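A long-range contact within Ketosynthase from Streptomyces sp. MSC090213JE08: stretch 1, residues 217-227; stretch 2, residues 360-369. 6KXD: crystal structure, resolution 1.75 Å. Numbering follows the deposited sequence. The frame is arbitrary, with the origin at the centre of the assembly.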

# COMPACT_ATOMS: atom_id res chain seq x y z
N ASP A 217 18.27 -25.03 0.79
CA ASP A 217 18.87 -25.04 2.13
C ASP A 217 18.81 -23.65 2.75
O ASP A 217 17.91 -23.39 3.52
CB ASP A 217 20.31 -25.58 2.14
CG ASP A 217 21.12 -25.23 0.91
OD1 ASP A 217 21.06 -24.05 0.48
OD2 ASP A 217 21.84 -26.12 0.42
N VAL A 218 19.78 -22.79 2.42
CA VAL A 218 19.96 -21.50 3.04
C VAL A 218 20.07 -20.40 1.97
O VAL A 218 20.39 -20.61 0.76
CB VAL A 218 21.20 -21.51 3.96
CG1 VAL A 218 21.03 -22.54 5.09
CG2 VAL A 218 22.49 -21.77 3.18
N VAL A 219 19.79 -19.18 2.44
CA VAL A 219 19.81 -17.98 1.65
C VAL A 219 21.24 -17.46 1.63
O VAL A 219 21.82 -17.17 2.69
CB VAL A 219 18.86 -16.90 2.22
CG1 VAL A 219 18.73 -15.74 1.25
CG2 VAL A 219 17.50 -17.48 2.58
N ARG A 220 21.78 -17.34 0.41
CA ARG A 220 23.14 -16.91 0.19
C ARG A 220 23.20 -15.71 -0.73
O ARG A 220 23.60 -15.85 -1.89
CB ARG A 220 23.96 -18.05 -0.44
CG ARG A 220 23.88 -19.39 0.27
CD ARG A 220 24.96 -20.33 -0.29
NE ARG A 220 24.72 -21.70 0.10
CZ ARG A 220 25.18 -22.25 1.23
NH1 ARG A 220 25.71 -21.49 2.18
NH2 ARG A 220 25.12 -23.55 1.40
N PRO A 221 22.78 -14.50 -0.29
CA PRO A 221 22.84 -13.32 -1.13
C PRO A 221 24.25 -12.98 -1.60
O PRO A 221 25.20 -12.85 -0.81
CB PRO A 221 22.25 -12.21 -0.25
CG PRO A 221 21.33 -12.97 0.67
CD PRO A 221 22.16 -14.20 1.01
N PHE A 222 24.33 -12.81 -2.92
CA PHE A 222 25.51 -12.40 -3.66
C PHE A 222 26.50 -13.57 -3.77
O PHE A 222 27.59 -13.39 -4.29
CB PHE A 222 26.17 -11.16 -3.05
CG PHE A 222 25.25 -9.97 -3.00
CD1 PHE A 222 24.81 -9.37 -4.17
CD2 PHE A 222 24.78 -9.47 -1.79
CE1 PHE A 222 23.93 -8.29 -4.15
CE2 PHE A 222 23.91 -8.38 -1.77
CZ PHE A 222 23.50 -7.80 -2.95
N ASP A 223 26.10 -14.75 -3.32
CA ASP A 223 26.94 -15.93 -3.43
C ASP A 223 26.84 -16.44 -4.87
O ASP A 223 25.78 -16.36 -5.46
CB ASP A 223 26.50 -17.00 -2.44
CG ASP A 223 27.47 -18.16 -2.32
OD1 ASP A 223 27.43 -19.04 -3.21
OD2 ASP A 223 28.25 -18.16 -1.34
N LYS A 224 27.95 -17.00 -5.36
CA LYS A 224 28.06 -17.54 -6.69
C LYS A 224 27.06 -18.69 -6.89
O LYS A 224 26.54 -18.85 -8.00
CB LYS A 224 29.52 -17.96 -6.95
CG LYS A 224 29.86 -18.34 -8.38
CD LYS A 224 31.28 -18.90 -8.55
CE LYS A 224 31.69 -19.08 -10.00
NZ LYS A 224 31.35 -20.43 -10.50
N ASP A 225 26.74 -19.47 -5.84
CA ASP A 225 25.81 -20.61 -6.01
C ASP A 225 24.52 -20.39 -5.20
O ASP A 225 23.81 -21.35 -4.92
CB ASP A 225 26.45 -21.96 -5.66
CG ASP A 225 27.86 -22.09 -6.23
OD1 ASP A 225 27.97 -22.21 -7.48
OD2 ASP A 225 28.82 -22.01 -5.44
N ARG A 226 24.17 -19.11 -4.96
CA ARG A 226 22.85 -18.75 -4.38
C ARG A 226 21.74 -19.44 -5.19
O ARG A 226 21.85 -19.64 -6.41
CB ARG A 226 22.73 -17.22 -4.34
CG ARG A 226 22.58 -16.57 -5.71
CD ARG A 226 22.58 -15.06 -5.64
NE ARG A 226 22.49 -14.49 -6.97
CZ ARG A 226 23.53 -14.21 -7.75
NH1 ARG A 226 24.75 -14.63 -7.46
NH2 ARG A 226 23.35 -13.50 -8.84
N GLN A 227 20.72 -19.91 -4.48
CA GLN A 227 19.66 -20.74 -5.02
C GLN A 227 18.28 -20.18 -4.64
O GLN A 227 17.29 -20.83 -4.90
CB GLN A 227 19.84 -22.16 -4.47
CG GLN A 227 21.03 -22.91 -5.06
CD GLN A 227 21.03 -22.83 -6.56
OE1 GLN A 227 22.00 -22.41 -7.18
NE2 GLN A 227 19.90 -23.18 -7.16
N PRO A 360 26.10 -8.64 8.86
CA PRO A 360 26.70 -9.47 7.82
C PRO A 360 25.73 -10.01 6.78
O PRO A 360 24.54 -10.22 7.07
CB PRO A 360 27.24 -10.68 8.58
CG PRO A 360 26.32 -10.80 9.78
CD PRO A 360 25.80 -9.40 10.08
N THR A 361 26.29 -10.31 5.60
CA THR A 361 25.70 -11.24 4.67
C THR A 361 26.21 -12.64 5.03
O THR A 361 27.38 -12.97 4.75
CB THR A 361 26.05 -10.88 3.22
OG1 THR A 361 25.88 -9.48 3.05
CG2 THR A 361 25.24 -11.69 2.23
N ILE A 362 25.33 -13.45 5.64
CA ILE A 362 25.68 -14.75 6.17
C ILE A 362 25.47 -15.82 5.09
O ILE A 362 25.07 -15.50 3.98
CB ILE A 362 24.89 -15.04 7.47
CG1 ILE A 362 23.42 -15.42 7.21
CG2 ILE A 362 25.02 -13.86 8.40
CD1 ILE A 362 22.69 -16.02 8.42
N ASN A 363 25.80 -17.07 5.42
CA ASN A 363 25.80 -18.20 4.50
C ASN A 363 26.64 -17.87 3.25
O ASN A 363 26.36 -18.39 2.16
CB ASN A 363 24.37 -18.62 4.12
CG ASN A 363 23.43 -18.72 5.31
OD1 ASN A 363 23.83 -19.23 6.35
ND2 ASN A 363 22.20 -18.25 5.16
N HIS A 364 27.65 -17.02 3.40
CA HIS A 364 28.46 -16.57 2.28
C HIS A 364 29.70 -17.47 2.13
O HIS A 364 30.62 -17.41 2.98
CB HIS A 364 28.87 -15.11 2.42
CG HIS A 364 29.27 -14.49 1.11
ND1 HIS A 364 28.35 -14.30 0.10
CD2 HIS A 364 30.45 -14.04 0.64
CE1 HIS A 364 28.96 -13.74 -0.93
NE2 HIS A 364 30.24 -13.56 -0.62
N ARG A 365 29.69 -18.27 1.06
CA ARG A 365 30.84 -19.15 0.69
C ARG A 365 31.79 -18.38 -0.22
O ARG A 365 32.94 -18.25 0.07
CB ARG A 365 30.35 -20.42 0.01
CG ARG A 365 29.72 -21.42 0.97
CD ARG A 365 28.39 -21.92 0.49
NE ARG A 365 28.39 -23.17 -0.27
CZ ARG A 365 27.57 -23.42 -1.28
NH1 ARG A 365 27.14 -22.45 -2.07
NH2 ARG A 365 27.14 -24.66 -1.48
N GLU A 366 31.24 -17.82 -1.31
CA GLU A 366 32.04 -17.24 -2.37
C GLU A 366 31.22 -16.17 -3.11
O GLU A 366 30.15 -16.48 -3.61
CB GLU A 366 32.40 -18.38 -3.32
CG GLU A 366 33.29 -17.96 -4.46
CD GLU A 366 33.48 -19.03 -5.52
OE1 GLU A 366 32.88 -20.14 -5.39
OE2 GLU A 366 34.21 -18.76 -6.47
N THR A 367 31.77 -14.96 -3.22
CA THR A 367 31.10 -13.84 -3.85
C THR A 367 30.96 -14.17 -5.34
O THR A 367 31.90 -14.66 -5.98
CB THR A 367 31.82 -12.52 -3.54
OG1 THR A 367 31.91 -12.36 -2.13
CG2 THR A 367 31.12 -11.29 -4.09
N ASP A 368 29.75 -14.00 -5.87
CA ASP A 368 29.55 -14.10 -7.31
C ASP A 368 30.53 -13.12 -7.95
O ASP A 368 30.64 -11.96 -7.52
CB ASP A 368 28.09 -13.83 -7.68
CG ASP A 368 27.73 -14.11 -9.13
OD1 ASP A 368 28.54 -13.74 -10.03
OD2 ASP A 368 26.66 -14.70 -9.35
N PRO A 369 31.33 -13.55 -8.97
CA PRO A 369 32.29 -12.64 -9.62
C PRO A 369 31.57 -11.45 -10.31
O PRO A 369 32.15 -10.37 -10.44
CB PRO A 369 33.06 -13.52 -10.61
CG PRO A 369 32.22 -14.78 -10.80
CD PRO A 369 31.33 -14.90 -9.57
O HOH W 1 25.75 -15.08 1.06

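Two irregular segments, at least 140 residues apart in sequence wherever they touch, are joined by a predominantly polar contact in which backbone amides and carbonyls, the carboxylate of Asp 223 and a pair of stacked arginines do most of the bonding, burying 813 Å² in total. A single beta bridge joins Asp 223 and Thr 367, with Asp 223 CA 4.7 Å from Thr 367 CA; one residue on, Lys 224 CA and Asp 368 CA are 3.8 Å apart. Here Asp 368 N donates to Phe 222 O at 2.7 Å, almost linearly, and Lys 224 N donates to Glu 366 O at 2.9 Å. The same two carbonyls also receive CA-H...O contacts, Thr 367 CA to Phe 222 O at 3.6 Å and Asp 223 CA to Glu 366 O at 3.3 Å.

Asp 223 sits where two turns meet, a type II turn from Arg 220 and a type I turn running on to Arg 226. Although its CA-to-CB bond points away from stretch 2 overall, the carboxylate reaches back: Asp 223 OD2 accepts from Arg 365 N at 2.8 Å and from Glu 366 N at 3.0 Å, so one oxygen satisfies two successive amides. The other oxygen, Asp 223 OD1, accepts from Asp 225 N at 2.8 Å within its own turn and forms a long salt bridge with Arg 365 NH1 at 3.6 Å.

The guanidinium groups of Arg 220 and Arg 365 lie flat on one another, their planes only 13° apart, and Arg 220 NE approaches Arg 365 NH1 to 3.3 Å. Both atoms are donors, so no hydrogen bond links them; the nearby carboxylates of Asp 223 and Asp 225 help offset the like charges. Arg 220 NH1 instead donates to Asn 363 O at 3.2 Å, near the plane of its guanidinium. Asn 363, with a CA-to-CB bond directed toward stretch 1, returns a bond through its side chain, Asn 363 ND2 donating to Val 219 O at 2.7 Å.

A further salt bridge, the shortest of the three, joins Arg 226 to Asp 368. Arg 226 NH1 donates to Asp 368 OD2 at 2.7 Å and also to Asp 223 O at 2.8 Å, tying the type I turn to stretch 2.

Water 1 bridges the stretches beside the type II turn, donating to Pro 221 O and to Ile 362 O, each at 3.0 Å, and hydrogen-bonding His 364 ND1 at 2.9 Å. Alongside, Thr 361 CG2 packs 3.9 Å from Pro 221 CB.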